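6-phosphogluconolactonase (Trypanosoma cruzi, PDB 6VYE) probably hydrolyses 6-phosphogluconolactone to 6-phosphogluconate, the second step of the oxidative pentose phosphate pathway. Local coordinates at residues E34-S39 and H69-E74. Numbering follows the deposited sequence.
Sequences EIIHAS and HLLKEE. With GOL (glycerol), chain E.
I36, near the C-terminal end of helix 24-38, meets L70 of helix 68-73 tip to tip, with the methyl CG2 of I36 4.1 Å from CD1 of L70. The leucine is directed across the gap by its extended first torsion, which sets CG anti to the backbone N (chi1 176°). CD1 of I36 lies 4.1 Å from CD2 of L70 and also comes within 4.3 Å of CD2 of L71. The exposed H37 meets L70 from the opposite direction, its ring oblique, with H37 CE1 3.7 Å from L70 CD1. The contact buries 155 Å², and the axes of 34-38 and 69-73 approach to 12.5 Å and run at 59° to one another.

Polar linkage between the segments passes through a glycerol, probably acquired from the crystallisation liquor. Its O1 sits in the plane of the H37 ring at the edge, 2.9 Å from H37 NE2 in a nearly straight hydrogen bond (163°) whose donor could be either partner. At the other end, glycerol O3 accepts a weak bond of 3.1 Å from the backbone N of L70, while O2 rests against L70 CD2. Within 69-74, H69 ND1 makes a weak hydrogen bond to E74 OE2, whereas E74 OE1 forms a salt bridge with R41.

This is apolar packing at the periphery of the alpha/beta fold, its centre about 19 Å from that of the chain. The end of helix 24-38 here meets the short helix 68-73, which contains a wider pi-type turn (69-73) marked by the E74 N to H69 O bond and leads into strand 77-85 of the large mixed sheet. Toward that sheet, I36 and L71 both touch L77, while L70 also touches W44 and A76 in adjoining loops.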
ATOM      1  N   GLU A  34     -10.050  -4.673 -13.451  1.00 17.71           N
ATOM      2  CA  GLU A  34     -11.372  -5.256 -13.116  1.00 19.20           C
ATOM      3  C   GLU A  34     -12.097  -4.361 -12.110  1.00 18.06           C
ATOM      4  O   GLU A  34     -13.321  -4.166 -12.280  1.00 15.36           O
ATOM      5  CB  GLU A  34     -11.230  -6.637 -12.463  1.00 23.36           C
ATOM      6  CG  GLU A  34     -11.217  -7.780 -13.449  1.00 28.45           C
ATOM      7  CD  GLU A  34     -10.750  -9.115 -12.887  1.00 34.72           C
ATOM      8  OE1 GLU A  34     -10.530  -9.225 -11.632  1.00 36.79           O
ATOM      9  OE2 GLU A  34     -10.568 -10.031 -13.708  1.00 42.98           O
ATOM     10  N   ILE A  35     -11.390  -3.872 -11.071  1.00 15.54           N
ATOM     11  CA  ILE A  35     -12.015  -3.025 -10.023  1.00 14.72           C
ATOM     12  C   ILE A  35     -12.441  -1.712 -10.703  1.00 13.97           C
ATOM     13  O   ILE A  35     -13.511  -1.217 -10.407  1.00 12.64           O
ATOM     14  CB  ILE A  35     -11.043  -2.802  -8.835  1.00 13.85           C
ATOM     15  CG1 ILE A  35     -10.785  -4.108  -8.075  1.00 13.80           C
ATOM     16  CG2 ILE A  35     -11.548  -1.694  -7.926  1.00 13.31           C
ATOM     17  CD1 ILE A  35      -9.627  -4.016  -7.125  1.00 15.05           C
ATOM     18  N   ILE A  36     -11.624  -1.166 -11.600  1.00 14.26           N
ATOM     19  CA  ILE A  36     -11.951   0.110 -12.306  1.00 14.49           C
ATOM     20  C   ILE A  36     -13.249  -0.102 -13.089  1.00 15.39           C
ATOM     21  O   ILE A  36     -14.196   0.677 -12.918  1.00 15.69           O
ATOM     22  CB  ILE A  36     -10.801   0.575 -13.210  1.00 14.38           C
ATOM     23  CG1 ILE A  36      -9.588   1.010 -12.386  1.00 13.80           C
ATOM     24  CG2 ILE A  36     -11.293   1.687 -14.149  1.00 15.05           C
ATOM     25  CD1 ILE A  36      -8.334   1.232 -13.182  1.00 13.02           C
ATOM     26  N   HIS A  37     -13.319  -1.154 -13.897  1.00 17.67           N
ATOM     27  CA  HIS A  37     -14.473  -1.394 -14.809  1.00 18.82           C
ATOM     28  C   HIS A  37     -15.746  -1.808 -14.065  1.00 18.01           C
ATOM     29  O   HIS A  37     -16.839  -1.695 -14.677  1.00 17.80           O
ATOM     30  CB  HIS A  37     -14.096  -2.400 -15.876  1.00 19.78           C
ATOM     31  CG  HIS A  37     -13.089  -1.841 -16.816  1.00 24.08           C
ATOM     32  ND1 HIS A  37     -13.136  -0.511 -17.195  1.00 26.23           N
ATOM     33  CD2 HIS A  37     -12.048  -2.405 -17.467  1.00 26.04           C
ATOM     34  CE1 HIS A  37     -12.142  -0.268 -18.038  1.00 28.50           C
ATOM     35  NE2 HIS A  37     -11.435  -1.408 -18.188  1.00 26.95           N
ATOM     36  N   ALA A  38     -15.638  -2.285 -12.827  1.00 17.40           N
ATOM     37  CA  ALA A  38     -16.786  -2.717 -11.997  1.00 17.12           C
ATOM     38  C   ALA A  38     -17.484  -1.480 -11.448  1.00 17.76           C
ATOM     39  O   ALA A  38     -18.611  -1.610 -11.010  1.00 17.47           O
ATOM     40  CB  ALA A  38     -16.330  -3.624 -10.868  1.00 17.70           C
ATOM     41  N   SER A  39     -16.797  -0.333 -11.473  1.00 19.21           N
ATOM     42  CA  SER A  39     -17.245   0.953 -10.920  1.00 20.24           C
ATOM     43  C   SER A  39     -17.808   1.811 -12.055  1.00 19.43           C
ATOM     44  O   SER A  39     -17.099   1.986 -13.080  1.00 18.51           O
ATOM     45  CB  SER A  39     -16.096   1.627 -10.249  1.00 23.91           C
ATOM     46  OG  SER A  39     -16.541   2.473  -9.200  1.00 25.96           O
ATOM     47  N   HIS A  69      -4.590   4.759 -21.942  1.00 17.33           N
ATOM     48  CA  HIS A  69      -5.835   5.415 -22.387  1.00 17.21           C
ATOM     49  C   HIS A  69      -6.831   5.474 -21.216  1.00 15.44           C
ATOM     50  O   HIS A  69      -7.494   6.503 -21.030  1.00 14.83           O
ATOM     51  CB  HIS A  69      -6.418   4.698 -23.614  1.00 17.75           C
ATOM     52  CG  HIS A  69      -7.579   5.460 -24.142  1.00 19.15           C
ATOM     53  ND1 HIS A  69      -8.888   5.178 -23.751  1.00 22.60           N
ATOM     54  CD2 HIS A  69      -7.632   6.548 -24.935  1.00 19.00           C
ATOM     55  CE1 HIS A  69      -9.691   6.046 -24.355  1.00 22.93           C
ATOM     56  NE2 HIS A  69      -8.950   6.899 -25.060  1.00 20.45           N
ATOM     57  N   LEU A  70      -6.924   4.383 -20.466  1.00 14.05           N
ATOM     58  CA  LEU A  70      -7.858   4.237 -19.343  1.00 15.38           C
ATOM     59  C   LEU A  70      -7.461   5.237 -18.255  1.00 16.17           C
ATOM     60  O   LEU A  70      -8.370   5.821 -17.670  1.00 16.20           O
ATOM     61  CB  LEU A  70      -7.809   2.794 -18.851  1.00 14.90           C
ATOM     62  CG  LEU A  70      -8.648   2.477 -17.624  1.00 16.00           C
ATOM     63  CD1 LEU A  70     -10.106   2.799 -17.869  1.00 17.11           C
ATOM     64  CD2 LEU A  70      -8.503   1.018 -17.242  1.00 17.06           C
ATOM     65  N   LEU A  71      -6.160   5.427 -18.018  1.00 17.32           N
ATOM     66  CA  LEU A  71      -5.630   6.206 -16.855  1.00 17.48           C
ATOM     67  C   LEU A  71      -5.460   7.688 -17.206  1.00 18.83           C
ATOM     68  O   LEU A  71      -5.757   8.564 -16.340  1.00 21.05           O
ATOM     69  CB  LEU A  71      -4.315   5.570 -16.394  1.00 16.28           C
ATOM     70  CG  LEU A  71      -4.436   4.111 -15.952  1.00 17.36           C
ATOM     71  CD1 LEU A  71      -3.101   3.572 -15.487  1.00 17.51           C
ATOM     72  CD2 LEU A  71      -5.511   3.915 -14.893  1.00 17.00           C
ATOM     73  N   LYS A  72      -4.990   7.988 -18.410  1.00 20.78           N
ATOM     74  CA  LYS A  72      -4.684   9.376 -18.842  1.00 21.20           C
ATOM     75  C   LYS A  72      -5.942  10.028 -19.431  1.00 21.41           C
ATOM     76  O   LYS A  72      -6.379  11.032 -18.868  1.00 23.14           O
ATOM     77  CB  LYS A  72      -3.495   9.378 -19.804  1.00 22.59           C
ATOM     78  CG  LYS A  72      -3.244  10.663 -20.585  1.00 24.70           C
ATOM     79  CD  LYS A  72      -2.048  10.476 -21.502  1.00 25.91           C
ATOM     80  CE  LYS A  72      -1.161  11.689 -21.604  1.00 29.25           C
ATOM     81  NZ  LYS A  72      -1.777  12.756 -22.413  1.00 29.41           N
ATOM     82  N   GLU A  73      -6.491   9.496 -20.524  1.00 21.13           N
ATOM     83  CA  GLU A  73      -7.672  10.072 -21.230  1.00 20.46           C
ATOM     84  C   GLU A  73      -8.941   9.885 -20.396  1.00 18.34           C
ATOM     85  O   GLU A  73      -9.762  10.811 -20.405  1.00 16.22           O
ATOM     86  CB  GLU A  73      -7.931   9.425 -22.593  1.00 24.66           C
ATOM     87  CG  GLU A  73      -7.164  10.095 -23.725  1.00 31.39           C
ATOM     88  CD  GLU A  73      -5.663   9.959 -23.585  1.00 34.77           C
ATOM     89  OE1 GLU A  73      -5.204   8.861 -23.203  1.00 39.34           O
ATOM     90  OE2 GLU A  73      -4.964  10.970 -23.767  1.00 40.27           O
ATOM     91  N   GLU A  74      -9.139   8.712 -19.779  1.00 17.07           N
ATOM     92  CA  GLU A  74     -10.428   8.366 -19.124  1.00 18.54           C
ATOM     93  C   GLU A  74     -10.342   8.684 -17.619  1.00 16.38           C
ATOM     94  O   GLU A  74     -11.395   8.581 -16.949  1.00 15.79           O
ATOM     95  CB  GLU A  74     -10.865   6.927 -19.404  1.00 20.52           C
ATOM     96  CG  GLU A  74     -11.243   6.643 -20.847  1.00 24.38           C
ATOM     97  CD  GLU A  74     -11.970   5.309 -21.005  1.00 29.93           C
ATOM     98  OE1 GLU A  74     -12.985   5.080 -20.278  1.00 30.91           O
ATOM     99  OE2 GLU A  74     -11.499   4.455 -21.806  1.00 42.06           O
TER
HETATM  100  C1  GOL E 303      -8.967  -1.156 -21.551  1.00 38.73           C
HETATM  101  O1  GOL E 303      -9.340  -1.548 -20.230  1.00 37.73           O
HETATM  102  C2  GOL E 303      -7.655  -0.409 -21.559  1.00 35.34           C
HETATM  103  O2  GOL E 303      -7.214  -0.340 -20.214  1.00 38.95           O
HETATM  104  C3  GOL E 303      -7.725   0.980 -22.153  1.00 29.80           C
HETATM  105  O3  GOL E 303      -6.504   1.692 -21.960  1.00 28.37           O